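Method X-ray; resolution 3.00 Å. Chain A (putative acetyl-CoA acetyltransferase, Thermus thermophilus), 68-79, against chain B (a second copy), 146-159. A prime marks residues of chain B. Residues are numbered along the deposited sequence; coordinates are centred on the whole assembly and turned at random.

Chain A, residues 68-79: RMALLLAGFPVE
Chain B 146-159: GWRFVNPKMQALYG

Residues 68-73 of chain A form the last turns of a helix that begins earlier in the chain, and they pack against the short helix 152-157 of chain B and the segments flanking it. The two axes come no closer than 10.4 Å, and their N-to-C directions differ by 67°. The closest pair of CA atoms across the two stretches is Leu73 CA and Met154′ CA, 6.5 Å apart. No hydrogen bond crosses between the stretches; the contact, burying 437 Å² in total, is made chiefly by apolar side chains.

Arg68 (chi1 t, chi2 p, chi3 t) makes no contact with the chain B stretch but ties its own stretch together. Its NH1 donates to Val78 O at 3.1 Å, and NH2 adds a weak bond to Val78 O at 3.4 Å, so the loop after the helix is held back against the helix. The CA-to-CB bond of Met69 (m, m, t) points sideways to the chain B stretch, yet the end of the side chain reaches Trp147′ (chi1 m, chi2 114°): Met69 CE lies 3.6 Å from Trp147′ CZ3, and Met69 SD is 4.8 Å from the centroid of the six-membered ring, in an oblique approach.

Leu72 (m, t) points toward chain B and meets Tyr158′ (chi1 m, chi2 84°), with Leu72 CB 4.1 Å from Tyr158′ CE1 and Leu72 CD2 3.9 Å from Tyr158′ OH. Leu157′ (m, t) touches its backbone, Leu157′ CD1 lying 4.0 Å from Leu72 O. Leu73 (m, chi2 152°) has the largest covered area of chain A. Its CD2 sits at the start of the partner helix, 3.6 Å from Asn151′ ND2, 3.9 Å from Lys153′ CB and 4.4 Å from Met154′ CB. Asn151′ (chi1 t) is the N-cap there: its OD1 accepts from Lys153′ N at 2.7 Å.

Ala74, at phi/psi -83/10, is the first residue to leave helical geometry, and its side chain points away from chain B. Gly75 follows at 82/4, where a CB would be jammed against the preceding carbonyl oxygen. Gly75 N bonds to Leu72 O at 3.0 Å and Phe76 N to Leu71 O at 3.1 Å, closing the helix end. From Phe76 (-65/150) through Pro77 (-70/155) the chain is extended; the Phe76 ring (chi1 m) leads away from the partner. Val78 (-55/-20, chi1 135°) turns toward chain B again, placing CG2 3.7 Å from Tyr158′ CE2. Leu72 and Val78 thus both pack on the Tyr158′ ring, each obliquely, while Glu79 lies beyond reach.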

ATOM      1  N   ARG A  68      21.844  11.821  12.477  1.00  5.44           N
ATOM      2  CA  ARG A  68      22.821  10.752  12.650  1.00  5.52           C
ATOM      3  C   ARG A  68      23.150  10.039  11.332  1.00  5.53           C
ATOM      4  O   ARG A  68      24.316   9.782  11.036  1.00  5.92           O
ATOM      5  CB  ARG A  68      22.295   9.748  13.680  1.00  5.87           C
ATOM      6  CG  ARG A  68      23.208   8.571  13.953  1.00  7.23           C
ATOM      7  CD  ARG A  68      24.562   8.987  14.506  1.00  8.03           C
ATOM      8  NE  ARG A  68      25.409   7.813  14.702  1.00  9.80           N
ATOM      9  CZ  ARG A  68      26.608   7.822  15.279  1.00 11.01           C
ATOM     10  NH1 ARG A  68      27.136   8.948  15.733  1.00 11.26           N
ATOM     11  NH2 ARG A  68      27.286   6.694  15.404  1.00 10.80           N
ATOM     12  N   MET A  69      22.119   9.724  10.547  1.00  6.02           N
ATOM     13  CA  MET A  69      22.273   9.048   9.254  1.00  4.62           C
ATOM     14  C   MET A  69      23.078   9.918   8.305  1.00  4.66           C
ATOM     15  O   MET A  69      24.016   9.461   7.661  1.00  5.04           O
ATOM     16  CB  MET A  69      20.904   8.788   8.627  1.00  1.99           C
ATOM     17  CG  MET A  69      19.949   8.046   9.523  1.00  1.11           C
ATOM     18  SD  MET A  69      20.402   6.336   9.714  1.00  1.14           S
ATOM     19  CE  MET A  69      18.920   5.713  10.512  1.00  1.00           C
ATOM     20  N   ALA A  70      22.695  11.184   8.238  1.00  4.57           N
ATOM     21  CA  ALA A  70      23.345  12.125   7.364  1.00  5.39           C
ATOM     22  C   ALA A  70      24.806  12.337   7.706  1.00  6.22           C
ATOM     23  O   ALA A  70      25.661  12.304   6.824  1.00  8.21           O
ATOM     24  CB  ALA A  70      22.603  13.447   7.396  1.00  5.46           C
ATOM     25  N   LEU A  71      25.105  12.544   8.983  1.00  6.09           N
ATOM     26  CA  LEU A  71      26.483  12.797   9.369  1.00  5.26           C
ATOM     27  C   LEU A  71      27.361  11.613   9.010  1.00  5.77           C
ATOM     28  O   LEU A  71      28.447  11.791   8.474  1.00  7.01           O
ATOM     29  CB  LEU A  71      26.584  13.138  10.869  1.00  4.34           C
ATOM     30  CG  LEU A  71      26.365  12.115  11.996  1.00  5.10           C
ATOM     31  CD1 LEU A  71      27.561  11.175  12.067  1.00  4.77           C
ATOM     32  CD2 LEU A  71      26.194  12.821  13.347  1.00  2.89           C
ATOM     33  N   LEU A  72      26.889  10.400   9.280  1.00  6.13           N
ATOM     34  CA  LEU A  72      27.677   9.209   8.953  1.00  5.69           C
ATOM     35  C   LEU A  72      27.907   9.110   7.434  1.00  5.40           C
ATOM     36  O   LEU A  72      29.015   8.830   6.979  1.00  5.58           O
ATOM     37  CB  LEU A  72      26.977   7.949   9.481  1.00  2.73           C
ATOM     38  CG  LEU A  72      26.879   7.816  11.005  1.00  1.00           C
ATOM     39  CD1 LEU A  72      26.164   6.535  11.360  1.00  1.00           C
ATOM     40  CD2 LEU A  72      28.257   7.804  11.618  1.00  1.00           C
ATOM     41  N   LEU A  73      26.858   9.354   6.658  1.00  4.28           N
ATOM     42  CA  LEU A  73      26.947   9.314   5.208  1.00  3.38           C
ATOM     43  C   LEU A  73      27.938  10.369   4.717  1.00  4.67           C
ATOM     44  O   LEU A  73      28.611  10.166   3.702  1.00  5.42           O
ATOM     45  CB  LEU A  73      25.570   9.586   4.592  1.00  1.18           C
ATOM     46  CG  LEU A  73      24.516   8.498   4.820  1.00  1.00           C
ATOM     47  CD1 LEU A  73      23.116   9.081   4.813  1.00  1.00           C
ATOM     48  CD2 LEU A  73      24.662   7.452   3.752  1.00  1.00           C
ATOM     49  N   ALA A  74      28.026  11.486   5.443  1.00  4.40           N
ATOM     50  CA  ALA A  74      28.913  12.589   5.067  1.00  4.09           C
ATOM     51  C   ALA A  74      30.361  12.383   5.520  1.00  4.96           C
ATOM     52  O   ALA A  74      31.189  13.301   5.465  1.00  5.11           O
ATOM     53  CB  ALA A  74      28.377  13.899   5.609  1.00  3.30           C
ATOM     54  N   GLY A  75      30.666  11.181   5.990  1.00  3.68           N
ATOM     55  CA  GLY A  75      32.028  10.898   6.381  1.00  2.26           C
ATOM     56  C   GLY A  75      32.475  11.340   7.746  1.00  1.67           C
ATOM     57  O   GLY A  75      33.644  11.194   8.071  1.00  2.83           O
ATOM     58  N   PHE A  76      31.573  11.890   8.547  1.00  2.47           N
ATOM     59  CA  PHE A  76      31.940  12.299   9.903  1.00  1.68           C
ATOM     60  C   PHE A  76      32.314  11.053  10.686  1.00  1.38           C
ATOM     61  O   PHE A  76      31.792   9.963  10.434  1.00  1.28           O
ATOM     62  CB  PHE A  76      30.776  12.984  10.625  1.00  1.00           C
ATOM     63  CG  PHE A  76      30.572  14.420  10.240  1.00  1.26           C
ATOM     64  CD1 PHE A  76      30.310  14.775   8.921  1.00  1.00           C
ATOM     65  CD2 PHE A  76      30.633  15.421  11.204  1.00  1.00           C
ATOM     66  CE1 PHE A  76      30.109  16.106   8.576  1.00  1.00           C
ATOM     67  CE2 PHE A  76      30.436  16.751  10.865  1.00  1.00           C
ATOM     68  CZ  PHE A  76      30.174  17.094   9.554  1.00  1.00           C
ATOM     69  N   PRO A  77      33.220  11.197  11.654  1.00  1.52           N
ATOM     70  CA  PRO A  77      33.623  10.036  12.445  1.00  1.00           C
ATOM     71  C   PRO A  77      32.478   9.612  13.340  1.00  1.08           C
ATOM     72  O   PRO A  77      31.626  10.416  13.696  1.00  1.71           O
ATOM     73  CB  PRO A  77      34.829  10.547  13.225  1.00  1.06           C
ATOM     74  CG  PRO A  77      34.484  11.984  13.449  1.00  2.60           C
ATOM     75  CD  PRO A  77      33.890  12.424  12.122  1.00  2.35           C
ATOM     76  N   VAL A  78      32.475   8.341  13.710  1.00  2.40           N
ATOM     77  CA  VAL A  78      31.432   7.750  14.555  1.00  3.68           C
ATOM     78  C   VAL A  78      31.138   8.413  15.921  1.00  3.18           C
ATOM     79  O   VAL A  78      30.066   8.226  16.503  1.00  1.00           O
ATOM     80  CB  VAL A  78      31.742   6.235  14.750  1.00  4.19           C
ATOM     81  CG1 VAL A  78      31.561   5.813  16.203  1.00  3.86           C
ATOM     82  CG2 VAL A  78      30.844   5.425  13.837  1.00  4.13           C
ATOM     83  N   GLU A  79      32.078   9.190  16.434  1.00  3.39           N
ATOM     84  CA  GLU A  79      31.862   9.828  17.716  1.00  4.59           C
ATOM     85  C   GLU A  79      30.885  11.006  17.654  1.00  4.80           C
ATOM     86  O   GLU A  79      30.221  11.305  18.651  1.00  4.31           O
ATOM     87  CB  GLU A  79      33.196  10.300  18.304  1.00  7.45           C
ATOM     88  CG  GLU A  79      34.037   9.221  18.972  1.00 11.08           C
ATOM     89  CD  GLU A  79      34.478   8.126  18.018  1.00 15.42           C
ATOM     90  OE1 GLU A  79      34.758   8.453  16.842  1.00 17.97           O
ATOM     91  OE2 GLU A  79      34.557   6.945  18.448  1.00 15.72           O
TER
ATOM     92  N   GLY B 146      12.743  -1.739  12.723  1.00  8.65           N
ATOM     93  CA  GLY B 146      13.914  -0.879  12.607  1.00  9.18           C
ATOM     94  C   GLY B 146      14.323  -0.291  11.266  1.00  9.71           C
ATOM     95  O   GLY B 146      13.699   0.658  10.797  1.00 11.05           O
ATOM     96  N   TRP B 147      15.389  -0.833  10.667  1.00  9.43           N
ATOM     97  CA  TRP B 147      15.902  -0.360   9.376  1.00  8.71           C
ATOM     98  C   TRP B 147      14.887  -0.455   8.243  1.00  8.93           C
ATOM     99  O   TRP B 147      14.301  -1.507   7.992  1.00  8.76           O
ATOM    100  CB  TRP B 147      17.156  -1.141   8.957  1.00  8.44           C
ATOM    101  CG  TRP B 147      18.441  -0.761   9.661  1.00  7.93           C
ATOM    102  CD1 TRP B 147      19.166  -1.545  10.505  1.00  7.16           C
ATOM    103  CD2 TRP B 147      19.175   0.465   9.527  1.00  6.54           C
ATOM    104  NE1 TRP B 147      20.308  -0.889  10.899  1.00  7.01           N
ATOM    105  CE2 TRP B 147      20.335   0.345  10.314  1.00  6.30           C
ATOM    106  CE3 TRP B 147      18.963   1.648   8.818  1.00  7.49           C
ATOM    107  CZ2 TRP B 147      21.282   1.366  10.413  1.00  8.26           C
ATOM    108  CZ3 TRP B 147      19.908   2.664   8.917  1.00  8.91           C
ATOM    109  CH2 TRP B 147      21.053   2.514   9.711  1.00  8.06           C
ATOM    110  N   ARG B 148      14.707   0.662   7.549  1.00  9.31           N
ATOM    111  CA  ARG B 148      13.779   0.760   6.437  1.00  7.80           C
ATOM    112  C   ARG B 148      14.251   1.826   5.449  1.00  8.43           C
ATOM    113  O   ARG B 148      15.040   2.707   5.800  1.00  8.75           O
ATOM    114  CB  ARG B 148      12.385   1.081   6.962  1.00  6.80           C
ATOM    115  CG  ARG B 148      12.316   2.036   8.145  1.00  5.97           C
ATOM    116  CD  ARG B 148      10.867   2.140   8.612  1.00  8.75           C
ATOM    117  NE  ARG B 148      10.596   3.207   9.572  1.00 10.61           N
ATOM    118  CZ  ARG B 148      10.879   3.144  10.869  1.00 12.48           C
ATOM    119  NH1 ARG B 148      11.453   2.059  11.377  1.00  9.99           N
ATOM    120  NH2 ARG B 148      10.566   4.164  11.663  1.00 13.00           N
ATOM    121  N   PHE B 149      13.769   1.749   4.214  1.00  8.22           N
ATOM    122  CA  PHE B 149      14.193   2.691   3.190  1.00  7.94           C
ATOM    123  C   PHE B 149      15.714   2.761   3.274  1.00  8.55           C
ATOM    124  O   PHE B 149      16.309   3.828   3.123  1.00  9.00           O
ATOM    125  CB  PHE B 149      13.608   4.081   3.439  1.00  7.10           C
ATOM    126  CG  PHE B 149      12.109   4.137   3.369  1.00  6.37           C
ATOM    127  CD1 PHE B 149      11.331   3.694   4.428  1.00  5.57           C
ATOM    128  CD2 PHE B 149      11.473   4.645   2.245  1.00  5.16           C
ATOM    129  CE1 PHE B 149       9.945   3.761   4.367  1.00  3.71           C
ATOM    130  CE2 PHE B 149      10.084   4.712   2.180  1.00  2.95           C
ATOM    131  CZ  PHE B 149       9.325   4.271   3.238  1.00  2.92           C
ATOM    132  N   VAL B 150      16.337   1.614   3.523  1.00  7.05           N
ATOM    133  CA  VAL B 150      17.783   1.539   3.655  1.00  7.24           C
ATOM    134  C   VAL B 150      18.548   2.260   2.555  1.00  8.50           C
ATOM    135  O   VAL B 150      18.140   2.238   1.401  1.00 11.56           O
ATOM    136  CB  VAL B 150      18.243   0.083   3.681  1.00  5.14           C
ATOM    137  CG1 VAL B 150      19.744   0.017   3.852  1.00  4.76           C
ATOM    138  CG2 VAL B 150      17.542  -0.649   4.791  1.00  5.29           C
ATOM    139  N   ASN B 151      19.654   2.908   2.921  1.00  9.72           N
ATOM    140  CA  ASN B 151      20.504   3.614   1.953  1.00  8.93           C
ATOM    141  C   ASN B 151      21.672   2.698   1.603  1.00  8.03           C
ATOM    142  O   ASN B 151      22.399   2.255   2.487  1.00  8.36           O
ATOM    143  CB  ASN B 151      21.058   4.911   2.548  1.00  8.22           C
ATOM    144  CG  ASN B 151      21.919   5.675   1.562  1.00  8.89           C
ATOM    145  OD1 ASN B 151      22.670   5.072   0.798  1.00  8.56           O
ATOM    146  ND2 ASN B 151      21.823   7.005   1.579  1.00  7.69           N
ATOM    147  N   PRO B 152      21.860   2.390   0.311  1.00  7.49           N
ATOM    148  CA  PRO B 152      22.963   1.513  -0.085  1.00  7.48           C
ATOM    149  C   PRO B 152      24.305   1.957   0.496  1.00  7.47           C
ATOM    150  O   PRO B 152      25.065   1.138   0.997  1.00  7.59           O
ATOM    151  CB  PRO B 152      22.930   1.592  -1.605  1.00  6.58           C
ATOM    152  CG  PRO B 152      21.497   1.747  -1.889  1.00  6.80           C
ATOM    153  CD  PRO B 152      21.051   2.760  -0.861  1.00  7.74           C
ATOM    154  N   LYS B 153      24.585   3.254   0.423  1.00  7.29           N
ATOM    155  CA  LYS B 153      25.828   3.810   0.938  1.00  7.07           C
ATOM    156  C   LYS B 153      25.968   3.519   2.425  1.00  8.00           C
ATOM    157  O   LYS B 153      27.076   3.320   2.931  1.00  8.33           O
ATOM    158  CB  LYS B 153      25.873   5.319   0.663  1.00  6.40           C
ATOM    159  CG  LYS B 153      26.519   5.665  -0.688  1.00  6.85           C
ATOM    160  CD  LYS B 153      25.982   6.944  -1.327  1.00  4.78           C
ATOM    161  CE  LYS B 153      24.563   6.736  -1.826  1.00  3.50           C
ATOM    162  NZ  LYS B 153      24.054   7.920  -2.537  1.00  4.32           N
ATOM    163  N   MET B 154      24.838   3.490   3.123  1.00  9.04           N
ATOM    164  CA  MET B 154      24.831   3.195   4.546  1.00 10.85           C
ATOM    165  C   MET B 154      25.218   1.726   4.732  1.00 11.90           C
ATOM    166  O   MET B 154      26.105   1.415   5.523  1.00 13.53           O
ATOM    167  CB  MET B 154      23.444   3.446   5.128  1.00 12.26           C
ATOM    168  CG  MET B 154      23.335   3.217   6.628  1.00 14.65           C
ATOM    169  SD  MET B 154      24.372   4.349   7.567  1.00 19.10           S
ATOM    170  CE  MET B 154      25.419   3.182   8.389  1.00 17.41           C
ATOM    171  N   GLN B 155      24.557   0.832   3.999  1.00 11.25           N
ATOM    172  CA  GLN B 155      24.847  -0.607   4.056  1.00 10.50           C
ATOM    173  C   GLN B 155      26.329  -0.878   3.812  1.00 10.26           C
ATOM    174  O   GLN B 155      26.892  -1.816   4.362  1.00 12.47           O
ATOM    175  CB  GLN B 155      24.054  -1.365   2.981  1.00  9.70           C
ATOM    176  CG  GLN B 155      22.989  -2.347   3.477  1.00  9.14           C
ATOM    177  CD  GLN B 155      23.557  -3.493   4.278  1.00  9.21           C
ATOM    178  OE1 GLN B 155      24.525  -4.130   3.878  1.00 10.79           O
ATOM    179  NE2 GLN B 155      22.948  -3.769   5.415  1.00 10.21           N
ATOM    180  N   ALA B 156      26.953  -0.057   2.976  1.00  9.51           N
ATOM    181  CA  ALA B 156      28.355  -0.213   2.627  1.00  9.56           C
ATOM    182  C   ALA B 156      29.347   0.291   3.667  1.00 11.32           C
ATOM    183  O   ALA B 156      30.400  -0.316   3.851  1.00 12.77           O
ATOM    184  CB  ALA B 156      28.622   0.467   1.309  1.00  9.08           C
ATOM    185  N   LEU B 157      29.029   1.406   4.327  1.00 12.04           N
ATOM    186  CA  LEU B 157      29.913   1.987   5.349  1.00 10.82           C
ATOM    187  C   LEU B 157      29.869   1.217   6.669  1.00 10.76           C
ATOM    188  O   LEU B 157      30.904   0.817   7.208  1.00 12.03           O
ATOM    189  CB  LEU B 157      29.554   3.461   5.565  1.00  7.99           C
ATOM    190  CG  LEU B 157      30.261   4.365   4.557  1.00  6.57           C
ATOM    191  CD1 LEU B 157      29.688   5.751   4.542  1.00  5.96           C
ATOM    192  CD2 LEU B 157      31.722   4.410   4.928  1.00  7.30           C
ATOM    193  N   TYR B 158      28.664   1.030   7.190  1.00 10.14           N
ATOM    194  CA  TYR B 158      28.444   0.275   8.417  1.00  9.77           C
ATOM    195  C   TYR B 158      27.316  -0.641   7.991  1.00 11.23           C
ATOM    196  O   TYR B 158      26.655  -0.378   6.993  1.00 13.13           O
ATOM    197  CB  TYR B 158      27.983   1.194   9.549  1.00  7.45           C
ATOM    198  CG  TYR B 158      28.819   2.444   9.685  1.00  4.51           C
ATOM    199  CD1 TYR B 158      28.560   3.561   8.900  1.00  2.50           C
ATOM    200  CD2 TYR B 158      29.903   2.488  10.557  1.00  3.90           C
ATOM    201  CE1 TYR B 158      29.354   4.690   8.971  1.00  2.11           C
ATOM    202  CE2 TYR B 158      30.714   3.624  10.639  1.00  3.13           C
ATOM    203  CZ  TYR B 158      30.435   4.723   9.842  1.00  2.69           C
ATOM    204  OH  TYR B 158      31.223   5.854   9.914  1.00  1.00           O
ATOM    205  N   GLY B 159      27.068  -1.721   8.702  1.00 11.92           N
ATOM    206  CA  GLY B 159      25.979  -2.563   8.240  1.00 12.87           C
ATOM    207  C   GLY B 159      24.624  -1.968   8.572  1.00 12.79           C
ATOM    208  O   GLY B 159      24.465  -0.760   8.753  1.00 13.67           O
TER